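PDB 4JDX: Slr1964 protein from Synechocystis sp., which accelerates the return of the active red orange carotenoid protein to its inactive orange form, so that fluorescence recovers after photoprotective quenching. Local coordinates for residues 23-27 / 72-76; 29-34 / 92-97; 41-46 / 58-62. All coordinates share one frame. Residue numbers count along the deposited sequence, not the author numbering.

Interaction 1 (23-27 / 72-76); sequences AHALF and KYDDR
F27 presents one face of its ring to the edge of the Y73 ring: the centroids are 5.8 Å apart and the planes meet at 69°, an edge-to-face (T-shaped) aromatic pair. Segment 23-27 is regular helix, with F27 N bonded to A23 O at 2.8 Å, whereas 72-76 has no regular structure. Y73, at phi/psi -93/66, centres an inverse gamma turn, its chi1 is m, and its CA lies 6.6 Å from that of F27. The F27 chi1 of -94° falls between wells and swings the ring to the loop, bringing CD2 4.1 Å from Y73 CB and CE2 3.8 Å from D74 O and 3.9 Å from D75 CA. One helical turn earlier, H24 (chi1 m) donates from NE2 to OD1 of D75 (chi1 p) at 3.3 Å, a His-carboxylate hydrogen bond. The loop is braced internally: D74 OD1 accepts from R76 N at 3.1 Å, an Asx turn, and D74 OD2 forms a salt bridge with R76 NH2 at 2.6 Å. Y73 OH is hydrogen-bonded to E34. This surface contact lays the loop between helices 53-70 and 80-89 along helix 17-47, while helix 80-89 supplies F84 and V83 to F27 and L87 to Y73.

Interaction 2 (29-34 / 92-97); sequences KAYQRE and LVQAEE
The guanidinium of R33 carries the polar part of this contact, reaching from helix 17-47 to two acceptor groups, the L92 carbonyl and the E97 carboxylate, in the loop that follows helix 80-89. Segment 29-34 is helical, with R33 N bonded to K29 O at 3.0 Å and E34 N to A30 O at 2.8 Å. Segment 92-97 runs as loop, extended at V93 and Q94 (phi/psi -137/151 and -98/147), and enters a 3-10 turn at 95-97. The backbones come nearest at A30 and L92, whose CA atoms are 5.1 Å apart, a closeness that the small A30 side chain permits: its CB sits 3.5 Å from L92 O, 4.1 Å from L92 CB and 3.7 Å from V93 CG1.

With chi1 m and chi2 and chi3 both t, R33 extends so that NH1 donates to L92 O at 2.9 Å (153°) and to E97 OE1 at 3.2 Å (159°), while NH2 meets E97 OE2 at 2.8 Å (167°). Both carboxylate oxygens are thus engaged in a bidentate salt bridge, and these acceptors lie near the guanidinium plane. E97 OE1 also accepts from Q94 N at 3.0 Å, and E97 N donates to Q94 O at 2.9 Å. E34 CD lies in van der Waals contact with L92 CD1 at 3.9 Å; its carboxylate is satisfied by Y73 OH and K72 NZ. The E97 N to Q94 O bond is the i+3 to i bond that closes the turn, and E97 OE1 takes Q94 N at its start, half of a capping box; the Arg-Glu pair fastens this turn to the long helix.

Interaction 3 (41-46 / 58-62); sequences TVQAQA and LHDFL
Two helical segments run antiparallel here, their axes at 170° and 11.1 Å apart at closest approach, with Q45 and L58 the nearest CA pair at 7.2 Å. Side chains fill this gap. L58, in a t,p rotamer and with CB toward the partner helix, fits among three residues: its CD1 lies 4.2 Å from V42 CG1 and 3.5 Å from Q45 CD, and its CD2 is 4.0 Å from A46 CB. V42 adopts chi1 t; its CG2 meets L62 CD2 at 3.7 Å and F61 CE2 at 4.1 Å. L62 has its CB sideways, but an m,t rotamer carries CD2 to the interface. F61, with chi1 t and chi2 80°, turns its ring alongside the partner helix: V42 CG2 lies at the ring edge, while OE1 of Q45 stands over one face, 3.8 Å from CD2. Q45 takes chi1 p and chi2 t, so its amide reaches across. T41, also chi1 p, places OG1 3.8 Å from F61 CE2, but that hydroxyl is hydrogen-bonded to L38 O. The cross-segment contacts are thus mainly apolar. They join the end of helix 17-47 to helix 53-70 as an antiparallel helical hairpin, against which the second subunit packs: V42 touches L55, A46 touches A46 and L62 touches H59 of that subunit.

In the fold
All three contacts use helix 17-47, each joining it to a later part of the chain. Interactions 1 and 2, with centres 10 Å apart, bring two loops to it and touch directly through E34, whose carboxylate meets K72 NZ at OE2 (2.8 Å) and Y73 OH at OE1 (2.8 Å). Interaction 1 is a surface contact mixing aromatic and polar chemistry; interaction 2 is partly buried and rests on an Arg-Glu salt bridge. Interaction 3, whose centre is 26 Å from that of interaction 1 and 22 Å from that of interaction 2, is also partly buried, but joins helix to helix through mainly apolar side chains, and it alone meets the second subunit.

Interaction 1 (23-27 / 72-76)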
ATOM      1  N   ALA A  23      25.547 -18.118  -6.007  1.00 40.13           N
ATOM      2  CA  ALA A  23      24.935 -17.328  -4.945  1.00 44.34           C
ATOM      3  C   ALA A  23      23.912 -16.374  -5.550  1.00 44.08           C
ATOM      4  O   ALA A  23      22.815 -16.203  -5.017  1.00 52.13           O
ATOM      5  CB  ALA A  23      25.997 -16.558  -4.174  1.00 38.26           C
ATOM      6  N   HIS A  24      24.280 -15.759  -6.670  1.00 40.43           N
ATOM      7  CA  HIS A  24      23.386 -14.860  -7.391  1.00 48.06           C
ATOM      8  C   HIS A  24      22.131 -15.596  -7.834  1.00 44.67           C
ATOM      9  O   HIS A  24      21.018 -15.079  -7.715  1.00 51.40           O
ATOM     10  CB  HIS A  24      24.091 -14.271  -8.615  1.00 42.22           C
ATOM     11  CG  HIS A  24      25.111 -13.229  -8.282  1.00 50.82           C
ATOM     12  ND1 HIS A  24      26.138 -12.893  -9.139  1.00 60.13           N
ATOM     13  CD2 HIS A  24      25.260 -12.441  -7.192  1.00 54.96           C
ATOM     14  CE1 HIS A  24      26.877 -11.948  -8.589  1.00 62.70           C
ATOM     15  NE2 HIS A  24      26.366 -11.655  -7.406  1.00 54.65           N
ATOM     16  N   ALA A  25      22.317 -16.810  -8.344  1.00 41.21           N
ATOM     17  CA  ALA A  25      21.206 -17.607  -8.845  1.00 44.51           C
ATOM     18  C   ALA A  25      20.285 -17.986  -7.693  1.00 42.41           C
ATOM     19  O   ALA A  25      19.070 -18.100  -7.865  1.00 52.01           O
ATOM     20  CB  ALA A  25      21.726 -18.855  -9.548  1.00 44.58           C
ATOM     21  N   LEU A  26      20.870 -18.170  -6.515  1.00 40.16           N
ATOM     22  CA  LEU A  26      20.103 -18.543  -5.335  1.00 52.04           C
ATOM     23  C   LEU A  26      19.376 -17.327  -4.766  1.00 43.94           C
ATOM     24  O   LEU A  26      18.270 -17.445  -4.239  1.00 46.10           O
ATOM     25  CB  LEU A  26      21.013 -19.166  -4.276  1.00 44.29           C
ATOM     26  CG  LEU A  26      20.303 -19.599  -2.993  1.00 40.10           C
ATOM     27  CD1 LEU A  26      19.088 -20.467  -3.319  1.00 49.73           C
ATOM     28  CD2 LEU A  26      21.271 -20.331  -2.073  1.00 45.28           C
ATOM     29  N   PHE A  27      20.003 -16.158  -4.880  1.00 42.11           N
ATOM     30  CA  PHE A  27      19.374 -14.904  -4.475  1.00 47.82           C
ATOM     31  C   PHE A  27      18.085 -14.679  -5.249  1.00 37.79           C
ATOM     32  O   PHE A  27      17.035 -14.418  -4.667  1.00 49.31           O
ATOM     33  CB  PHE A  27      20.315 -13.719  -4.722  1.00 46.65           C
ATOM     34  CG  PHE A  27      21.147 -13.335  -3.527  1.00 47.38           C
ATOM     35  CD1 PHE A  27      21.285 -14.186  -2.447  1.00 49.83           C
ATOM     36  CD2 PHE A  27      21.784 -12.106  -3.486  1.00 47.23           C
ATOM     37  CE1 PHE A  27      22.048 -13.823  -1.354  1.00 56.37           C
ATOM     38  CE2 PHE A  27      22.545 -11.740  -2.394  1.00 52.63           C
ATOM     39  CZ  PHE A  27      22.676 -12.598  -1.329  1.00 50.94           C
ATOM     40  N   LYS A  72      17.180  -5.954   0.491  1.00 53.06           N
ATOM     41  CA  LYS A  72      17.448  -7.181   1.238  1.00 63.67           C
ATOM     42  C   LYS A  72      18.528  -8.050   0.594  1.00 62.70           C
ATOM     43  O   LYS A  72      19.321  -8.681   1.290  1.00 54.83           O
ATOM     44  CB  LYS A  72      16.169  -8.009   1.397  1.00 59.60           C
ATOM     45  CG  LYS A  72      16.415  -9.391   1.981  1.00 60.81           C
ATOM     46  CD  LYS A  72      15.144 -10.213   2.056  1.00 61.02           C
ATOM     47  CE  LYS A  72      14.403  -9.974   3.356  1.00 65.27           C
ATOM     48  NZ  LYS A  72      13.364 -11.010   3.586  1.00 62.61           N
ATOM     49  N   TYR A  73      18.553  -8.083  -0.734  1.00 52.46           N
ATOM     50  CA  TYR A  73      19.451  -8.980  -1.455  1.00 50.13           C
ATOM     51  C   TYR A  73      20.770  -8.303  -1.806  1.00 47.30           C
ATOM     52  O   TYR A  73      21.089  -8.095  -2.975  1.00 58.50           O
ATOM     53  CB  TYR A  73      18.748  -9.526  -2.701  1.00 41.43           C
ATOM     54  CG  TYR A  73      17.543 -10.364  -2.336  1.00 51.60           C
ATOM     55  CD1 TYR A  73      17.673 -11.719  -2.064  1.00 50.38           C
ATOM     56  CD2 TYR A  73      16.282  -9.795  -2.225  1.00 43.87           C
ATOM     57  CE1 TYR A  73      16.582 -12.486  -1.712  1.00 49.60           C
ATOM     58  CE2 TYR A  73      15.185 -10.556  -1.874  1.00 46.52           C
ATOM     59  CZ  TYR A  73      15.343 -11.902  -1.617  1.00 47.08           C
ATOM     60  OH  TYR A  73      14.258 -12.672  -1.266  1.00 51.49           O
ATOM     61  N   ASP A  74      21.531  -7.973  -0.768  1.00 46.38           N
ATOM     62  CA  ASP A  74      22.814  -7.303  -0.917  1.00 50.26           C
ATOM     63  C   ASP A  74      23.933  -8.337  -1.048  1.00 57.11           C
ATOM     64  O   ASP A  74      24.160  -9.134  -0.139  1.00 53.57           O
ATOM     65  CB  ASP A  74      23.059  -6.407   0.298  1.00 54.29           C
ATOM     66  CG  ASP A  74      24.242  -5.485   0.115  1.00 59.87           C
ATOM     67  OD1 ASP A  74      24.974  -5.634  -0.884  1.00 63.27           O
ATOM     68  OD2 ASP A  74      24.445  -4.610   0.982  1.00 59.89           O
ATOM     69  N   ASP A  75      24.632  -8.315  -2.179  1.00 57.46           N
ATOM     70  CA  ASP A  75      25.633  -9.333  -2.485  1.00 58.09           C
ATOM     71  C   ASP A  75      27.036  -8.916  -2.049  1.00 56.52           C
ATOM     72  O   ASP A  75      28.010  -9.624  -2.316  1.00 42.33           O
ATOM     73  CB  ASP A  75      25.634  -9.635  -3.986  1.00 52.82           C
ATOM     74  CG  ASP A  75      26.205  -8.499  -4.810  1.00 61.11           C
ATOM     75  OD1 ASP A  75      26.734  -8.769  -5.908  1.00 64.70           O
ATOM     76  OD2 ASP A  75      26.129  -7.337  -4.359  1.00 69.17           O
ATOM     77  N   ARG A  76      27.140  -7.775  -1.374  1.00 48.58           N
ATOM     78  CA  ARG A  76      28.439  -7.258  -0.961  1.00 53.96           C
ATOM     79  C   ARG A  76      29.101  -8.150   0.086  1.00 60.74           C
ATOM     80  O   ARG A  76      28.432  -8.752   0.927  1.00 57.42           O
ATOM     81  CB  ARG A  76      28.316  -5.820  -0.452  1.00 50.98           C
ATOM     82  CG  ARG A  76      28.140  -4.808  -1.573  1.00 59.42           C
ATOM     83  CD  ARG A  76      27.936  -3.397  -1.049  1.00 62.01           C
ATOM     84  NE  ARG A  76      26.685  -3.264  -0.308  1.00 65.47           N
ATOM     85  CZ  ARG A  76      26.236  -2.123   0.204  1.00 72.30           C
ATOM     86  NH1 ARG A  76      26.934  -1.006   0.056  1.00 74.81           N
ATOM     87  NH2 ARG A  76      25.088  -2.094   0.866  1.00 65.08           N
TER

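Interaction 2 (29-34 / 92-97)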
ATOM      1  N   LYS A  29      16.318 -16.820  -6.858  1.00 54.64           N
ATOM      2  CA  LYS A  29      15.379 -17.879  -6.516  1.00 44.66           C
ATOM      3  C   LYS A  29      14.603 -17.510  -5.253  1.00 41.39           C
ATOM      4  O   LYS A  29      13.375 -17.574  -5.225  1.00 48.17           O
ATOM      5  CB  LYS A  29      16.134 -19.186  -6.291  1.00 45.67           C
ATOM      6  CG  LYS A  29      15.276 -20.434  -6.359  1.00 47.95           C
ATOM      7  CD  LYS A  29      16.101 -21.663  -6.023  1.00 47.78           C
ATOM      8  CE  LYS A  29      15.454 -22.938  -6.528  1.00 63.30           C
ATOM      9  NZ  LYS A  29      16.042 -23.380  -7.826  1.00 77.15           N
ATOM     10  N   ALA A  30      15.337 -17.121  -4.214  1.00 36.66           N
ATOM     11  CA  ALA A  30      14.744 -16.718  -2.944  1.00 45.61           C
ATOM     12  C   ALA A  30      13.847 -15.504  -3.145  1.00 50.92           C
ATOM     13  O   ALA A  30      12.751 -15.422  -2.587  1.00 50.35           O
ATOM     14  CB  ALA A  30      15.838 -16.398  -1.932  1.00 46.60           C
ATOM     15  N   TYR A  31      14.329 -14.563  -3.949  1.00 45.08           N
ATOM     16  CA  TYR A  31      13.581 -13.358  -4.277  1.00 44.26           C
ATOM     17  C   TYR A  31      12.210 -13.719  -4.841  1.00 59.83           C
ATOM     18  O   TYR A  31      11.191 -13.161  -4.429  1.00 53.26           O
ATOM     19  CB  TYR A  31      14.363 -12.508  -5.281  1.00 43.53           C
ATOM     20  CG  TYR A  31      13.601 -11.312  -5.806  1.00 52.54           C
ATOM     21  CD1 TYR A  31      13.225 -10.278  -4.962  1.00 48.80           C
ATOM     22  CD2 TYR A  31      13.262 -11.215  -7.147  1.00 51.80           C
ATOM     23  CE1 TYR A  31      12.528  -9.185  -5.440  1.00 49.77           C
ATOM     24  CE2 TYR A  31      12.567 -10.126  -7.631  1.00 53.10           C
ATOM     25  CZ  TYR A  31      12.203  -9.116  -6.774  1.00 45.40           C
ATOM     26  OH  TYR A  31      11.513  -8.031  -7.258  1.00 56.73           O
ATOM     27  N   GLN A  32      12.189 -14.663  -5.777  1.00 38.26           N
ATOM     28  CA  GLN A  32      10.939 -15.115  -6.371  1.00 42.71           C
ATOM     29  C   GLN A  32      10.054 -15.781  -5.322  1.00 47.07           C
ATOM     30  O   GLN A  32       8.833 -15.629  -5.346  1.00 48.52           O
ATOM     31  CB  GLN A  32      11.214 -16.079  -7.525  1.00 37.37           C
ATOM     32  CG  GLN A  32      11.862 -15.409  -8.728  1.00 45.05           C
ATOM     33  CD  GLN A  32      10.948 -14.398  -9.393  1.00 52.07           C
ATOM     34  OE1 GLN A  32       9.730 -14.552  -9.384  1.00 53.99           O
ATOM     35  NE2 GLN A  32      11.532 -13.354  -9.972  1.00 50.39           N
ATOM     36  N   ARG A  33      10.675 -16.507  -4.397  1.00 40.83           N
ATOM     37  CA  ARG A  33       9.931 -17.171  -3.335  1.00 41.11           C
ATOM     38  C   ARG A  33       9.276 -16.138  -2.425  1.00 43.23           C
ATOM     39  O   ARG A  33       8.174 -16.353  -1.917  1.00 47.66           O
ATOM     40  CB  ARG A  33      10.850 -18.071  -2.506  1.00 37.73           C
ATOM     41  CG  ARG A  33      11.397 -19.278  -3.246  1.00 40.76           C
ATOM     42  CD  ARG A  33      11.861 -20.324  -2.257  1.00 46.98           C
ATOM     43  NE  ARG A  33      12.325 -21.553  -2.900  1.00 60.81           N
ATOM     44  CZ  ARG A  33      13.572 -22.018  -2.856  1.00 45.77           C
ATOM     45  NH1 ARG A  33      14.527 -21.373  -2.200  1.00 57.33           N
ATOM     46  NH2 ARG A  33      13.868 -23.148  -3.477  1.00 42.47           N
ATOM     47  N   GLU A  34       9.958 -15.017  -2.219  1.00 37.44           N
ATOM     48  CA  GLU A  34       9.449 -13.975  -1.342  1.00 44.35           C
ATOM     49  C   GLU A  34       8.280 -13.243  -1.999  1.00 53.10           C
ATOM     50  O   GLU A  34       7.347 -12.815  -1.319  1.00 54.66           O
ATOM     51  CB  GLU A  34      10.554 -12.984  -0.977  1.00 37.01           C
ATOM     52  CG  GLU A  34      10.152 -12.029   0.129  1.00 49.83           C
ATOM     53  CD  GLU A  34      11.319 -11.245   0.690  1.00 53.95           C
ATOM     54  OE1 GLU A  34      12.332 -11.084  -0.022  1.00 48.41           O
ATOM     55  OE2 GLU A  34      11.219 -10.791   1.850  1.00 56.02           O
ATOM     56  N   LEU A  92      13.473 -18.763   3.092  1.00 45.86           N
ATOM     57  CA  LEU A  92      13.540 -18.367   1.688  1.00 43.16           C
ATOM     58  C   LEU A  92      14.596 -19.167   0.926  1.00 58.36           C
ATOM     59  O   LEU A  92      14.588 -19.212  -0.304  1.00 48.53           O
ATOM     60  CB  LEU A  92      13.810 -16.865   1.572  1.00 49.04           C
ATOM     61  CG  LEU A  92      12.647 -15.983   2.040  1.00 42.76           C
ATOM     62  CD1 LEU A  92      12.997 -14.505   1.940  1.00 48.28           C
ATOM     63  CD2 LEU A  92      11.388 -16.294   1.243  1.00 39.74           C
ATOM     64  N   VAL A  93      15.505 -19.793   1.666  1.00 51.69           N
ATOM     65  CA  VAL A  93      16.409 -20.780   1.089  1.00 51.60           C
ATOM     66  C   VAL A  93      16.517 -21.980   2.019  1.00 51.19           C
ATOM     67  O   VAL A  93      16.360 -21.854   3.236  1.00 51.16           O
ATOM     68  CB  VAL A  93      17.820 -20.206   0.838  1.00 45.86           C
ATOM     69  CG1 VAL A  93      17.743 -18.971  -0.054  1.00 45.10           C
ATOM     70  CG2 VAL A  93      18.521 -19.896   2.158  1.00 48.39           C
ATOM     71  N   GLN A  94      16.777 -23.145   1.440  1.00 54.18           N
ATOM     72  CA  GLN A  94      16.965 -24.361   2.218  1.00 55.04           C
ATOM     73  C   GLN A  94      18.457 -24.615   2.403  1.00 50.40           C
ATOM     74  O   GLN A  94      19.263 -24.280   1.536  1.00 51.19           O
ATOM     75  CB  GLN A  94      16.288 -25.546   1.523  1.00 57.95           C
ATOM     76  CG  GLN A  94      14.783 -25.373   1.357  1.00 59.57           C
ATOM     77  CD  GLN A  94      14.054 -25.297   2.687  1.00 77.49           C
ATOM     78  OE1 GLN A  94      13.470 -24.270   3.033  1.00 82.76           O
ATOM     79  NE2 GLN A  94      14.082 -26.392   3.439  1.00 86.62           N
ATOM     80  N   ALA A  95      18.820 -25.186   3.547  1.00 51.00           N
ATOM     81  CA  ALA A  95      20.217 -25.462   3.867  1.00 51.59           C
ATOM     82  C   ALA A  95      20.883 -26.283   2.766  1.00 46.50           C
ATOM     83  O   ALA A  95      22.070 -26.116   2.486  1.00 44.09           O
ATOM     84  CB  ALA A  95      20.308 -26.196   5.195  1.00 52.29           C
ATOM     85  N   GLU A  96      20.107 -27.158   2.135  1.00 47.56           N
ATOM     86  CA  GLU A  96      20.631 -28.055   1.109  1.00 57.40           C
ATOM     87  C   GLU A  96      21.076 -27.280  -0.132  1.00 53.14           C
ATOM     88  O   GLU A  96      21.847 -27.787  -0.948  1.00 47.75           O
ATOM     89  CB  GLU A  96      19.578 -29.101   0.723  1.00 59.54           C
ATOM     90  CG  GLU A  96      18.989 -29.866   1.902  1.00 72.68           C
ATOM     91  CD  GLU A  96      17.768 -29.181   2.492  1.00 90.76           C
ATOM     92  OE1 GLU A  96      17.869 -28.652   3.619  1.00 92.76           O
ATOM     93  OE2 GLU A  96      16.710 -29.168   1.826  1.00 90.21           O
ATOM     94  N   GLU A  97      20.595 -26.048  -0.261  1.00 50.78           N
ATOM     95  CA  GLU A  97      20.897 -25.215  -1.422  1.00 50.78           C
ATOM     96  C   GLU A  97      22.198 -24.430  -1.241  1.00 51.15           C
ATOM     97  O   GLU A  97      22.583 -23.647  -2.112  1.00 38.89           O
ATOM     98  CB  GLU A  97      19.735 -24.252  -1.685  1.00 41.81           C
ATOM     99  CG  GLU A  97      18.435 -24.952  -2.048  1.00 39.21           C
ATOM    100  CD  GLU A  97      17.267 -23.998  -2.202  1.00 47.76           C
ATOM    101  OE1 GLU A  97      17.242 -22.960  -1.508  1.00 46.62           O
ATOM    102  OE2 GLU A  97      16.371 -24.289  -3.023  1.00 53.80           O
TER

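Interaction 3 (41-46 / 58-62)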
ATOM      1  N   THR A  41      -0.062 -13.489   1.058  1.00 39.60           N
ATOM      2  CA  THR A  41      -0.500 -12.821   2.281  1.00 57.90           C
ATOM      3  C   THR A  41      -1.363 -11.611   1.945  1.00 44.51           C
ATOM      4  O   THR A  41      -2.448 -11.438   2.496  1.00 45.14           O
ATOM      5  CB  THR A  41       0.692 -12.358   3.151  1.00 60.21           C
ATOM      6  OG1 THR A  41       1.524 -11.460   2.406  1.00 71.94           O
ATOM      7  CG2 THR A  41       1.511 -13.548   3.625  1.00 54.57           C
ATOM      8  N   VAL A  42      -0.867 -10.784   1.032  1.00 42.25           N
ATOM      9  CA  VAL A  42      -1.584  -9.597   0.584  1.00 53.76           C
ATOM     10  C   VAL A  42      -2.961  -9.974   0.060  1.00 55.99           C
ATOM     11  O   VAL A  42      -3.975  -9.400   0.459  1.00 53.09           O
ATOM     12  CB  VAL A  42      -0.808  -8.880  -0.540  1.00 48.00           C
ATOM     13  CG1 VAL A  42      -1.676  -7.816  -1.223  1.00 51.50           C
ATOM     14  CG2 VAL A  42       0.475  -8.274   0.010  1.00 62.97           C
ATOM     15  N   GLN A  43      -2.983 -10.949  -0.842  1.00 55.02           N
ATOM     16  CA  GLN A  43      -4.220 -11.409  -1.454  1.00 52.54           C
ATOM     17  C   GLN A  43      -5.179 -11.920  -0.387  1.00 56.37           C
ATOM     18  O   GLN A  43      -6.397 -11.903  -0.571  1.00 65.19           O
ATOM     19  CB  GLN A  43      -3.919 -12.521  -2.461  1.00 41.11           C
ATOM     20  CG  GLN A  43      -4.608 -12.352  -3.800  1.00 57.37           C
ATOM     21  CD  GLN A  43      -3.971 -13.189  -4.892  1.00 51.94           C
ATOM     22  OE1 GLN A  43      -3.077 -13.990  -4.633  1.00 62.28           O
ATOM     23  NE2 GLN A  43      -4.427 -13.002  -6.123  1.00 57.01           N
ATOM     24  N   ALA A  44      -4.618 -12.357   0.736  1.00 52.77           N
ATOM     25  CA  ALA A  44      -5.398 -12.983   1.795  1.00 53.78           C
ATOM     26  C   ALA A  44      -6.000 -11.941   2.730  1.00 53.14           C
ATOM     27  O   ALA A  44      -7.214 -11.906   2.932  1.00 54.02           O
ATOM     28  CB  ALA A  44      -4.526 -13.959   2.579  1.00 43.25           C
ATOM     29  N   GLN A  45      -5.151 -11.085   3.290  1.00 46.91           N
ATOM     30  CA  GLN A  45      -5.599 -10.109   4.276  1.00 67.12           C
ATOM     31  C   GLN A  45      -6.375  -8.969   3.617  1.00 67.70           C
ATOM     32  O   GLN A  45      -6.885  -8.079   4.299  1.00 71.70           O
ATOM     33  CB  GLN A  45      -4.419  -9.568   5.091  1.00 65.52           C
ATOM     34  CG  GLN A  45      -3.396  -8.791   4.289  1.00 63.45           C
ATOM     35  CD  GLN A  45      -2.299  -8.197   5.157  1.00 71.13           C
ATOM     36  OE1 GLN A  45      -1.135  -8.587   5.059  1.00 70.49           O
ATOM     37  NE2 GLN A  45      -2.666  -7.244   6.007  1.00 66.64           N
ATOM     38  N   ALA A  46      -6.466  -9.012   2.292  1.00 58.57           N
ATOM     39  CA  ALA A  46      -7.259  -8.050   1.540  1.00 56.45           C
ATOM     40  C   ALA A  46      -8.691  -8.558   1.403  1.00 57.93           C
ATOM     41  O   ALA A  46      -9.637  -7.771   1.347  1.00 52.18           O
ATOM     42  CB  ALA A  46      -6.643  -7.811   0.168  1.00 63.53           C
ATOM     43  N   LEU A  58      -2.849  -2.967   5.859  1.00 55.91           N
ATOM     44  CA  LEU A  58      -2.333  -3.663   4.688  1.00 49.29           C
ATOM     45  C   LEU A  58      -1.395  -2.747   3.922  1.00 49.49           C
ATOM     46  O   LEU A  58      -0.326  -3.158   3.473  1.00 47.01           O
ATOM     47  CB  LEU A  58      -3.484  -4.092   3.781  1.00 48.62           C
ATOM     48  CG  LEU A  58      -3.083  -4.594   2.391  1.00 54.30           C
ATOM     49  CD1 LEU A  58      -2.248  -5.870   2.489  1.00 44.24           C
ATOM     50  CD2 LEU A  58      -4.324  -4.803   1.531  1.00 49.53           C
ATOM     51  N   HIS A  59      -1.810  -1.496   3.773  1.00 55.11           N
ATOM     52  CA  HIS A  59      -1.003  -0.502   3.088  1.00 54.20           C
ATOM     53  C   HIS A  59       0.351  -0.334   3.768  1.00 59.14           C
ATOM     54  O   HIS A  59       1.390  -0.297   3.107  1.00 62.53           O
ATOM     55  CB  HIS A  59      -1.730   0.837   3.063  1.00 49.68           C
ATOM     56  CG  HIS A  59      -0.908   1.951   2.496  1.00 49.99           C
ATOM     57  ND1 HIS A  59      -0.579   2.024   1.163  1.00 51.83           N
ATOM     58  CD2 HIS A  59      -0.337   3.025   3.089  1.00 59.42           C
ATOM     59  CE1 HIS A  59       0.154   3.105   0.953  1.00 57.02           C
ATOM     60  NE2 HIS A  59       0.315   3.729   2.103  1.00 61.49           N
ATOM     61  N   ASP A  60       0.332  -0.231   5.094  1.00 54.91           N
ATOM     62  CA  ASP A  60       1.556  -0.069   5.867  1.00 58.48           C
ATOM     63  C   ASP A  60       2.461  -1.277   5.667  1.00 56.33           C
ATOM     64  O   ASP A  60       3.678  -1.146   5.532  1.00 63.54           O
ATOM     65  CB  ASP A  60       1.232   0.091   7.354  1.00 57.46           C
ATOM     66  CG  ASP A  60       0.460   1.361   7.653  1.00 59.43           C
ATOM     67  OD1 ASP A  60       0.519   2.306   6.838  1.00 57.80           O
ATOM     68  OD2 ASP A  60      -0.202   1.414   8.711  1.00 58.05           O
ATOM     69  N   PHE A  61       1.848  -2.456   5.649  1.00 58.82           N
ATOM     70  CA  PHE A  61       2.566  -3.709   5.454  1.00 57.38           C
ATOM     71  C   PHE A  61       3.301  -3.731   4.114  1.00 56.85           C
ATOM     72  O   PHE A  61       4.486  -4.056   4.057  1.00 64.72           O
ATOM     73  CB  PHE A  61       1.592  -4.887   5.549  1.00 62.64           C
ATOM     74  CG  PHE A  61       2.198  -6.213   5.178  1.00 58.34           C
ATOM     75  CD1 PHE A  61       2.969  -6.917   6.082  1.00 53.12           C
ATOM     76  CD2 PHE A  61       1.987  -6.758   3.924  1.00 57.26           C
ATOM     77  CE1 PHE A  61       3.524  -8.135   5.740  1.00 62.29           C
ATOM     78  CE2 PHE A  61       2.539  -7.975   3.580  1.00 57.62           C
ATOM     79  CZ  PHE A  61       3.307  -8.664   4.488  1.00 48.30           C
ATOM     80  N   LEU A  62       2.597  -3.383   3.039  1.00 52.93           N
ATOM     81  CA  LEU A  62       3.194  -3.341   1.704  1.00 48.86           C
ATOM     82  C   LEU A  62       4.329  -2.328   1.620  1.00 45.84           C
ATOM     83  O   LEU A  62       5.387  -2.613   1.060  1.00 57.01           O
ATOM     84  CB  LEU A  62       2.140  -2.994   0.652  1.00 47.27           C
ATOM     85  CG  LEU A  62       1.308  -4.154   0.110  1.00 58.80           C
ATOM     86  CD1 LEU A  62       0.095  -3.622  -0.639  1.00 63.68           C
ATOM     87  CD2 LEU A  62       2.160  -5.044  -0.791  1.00 67.96           C
TER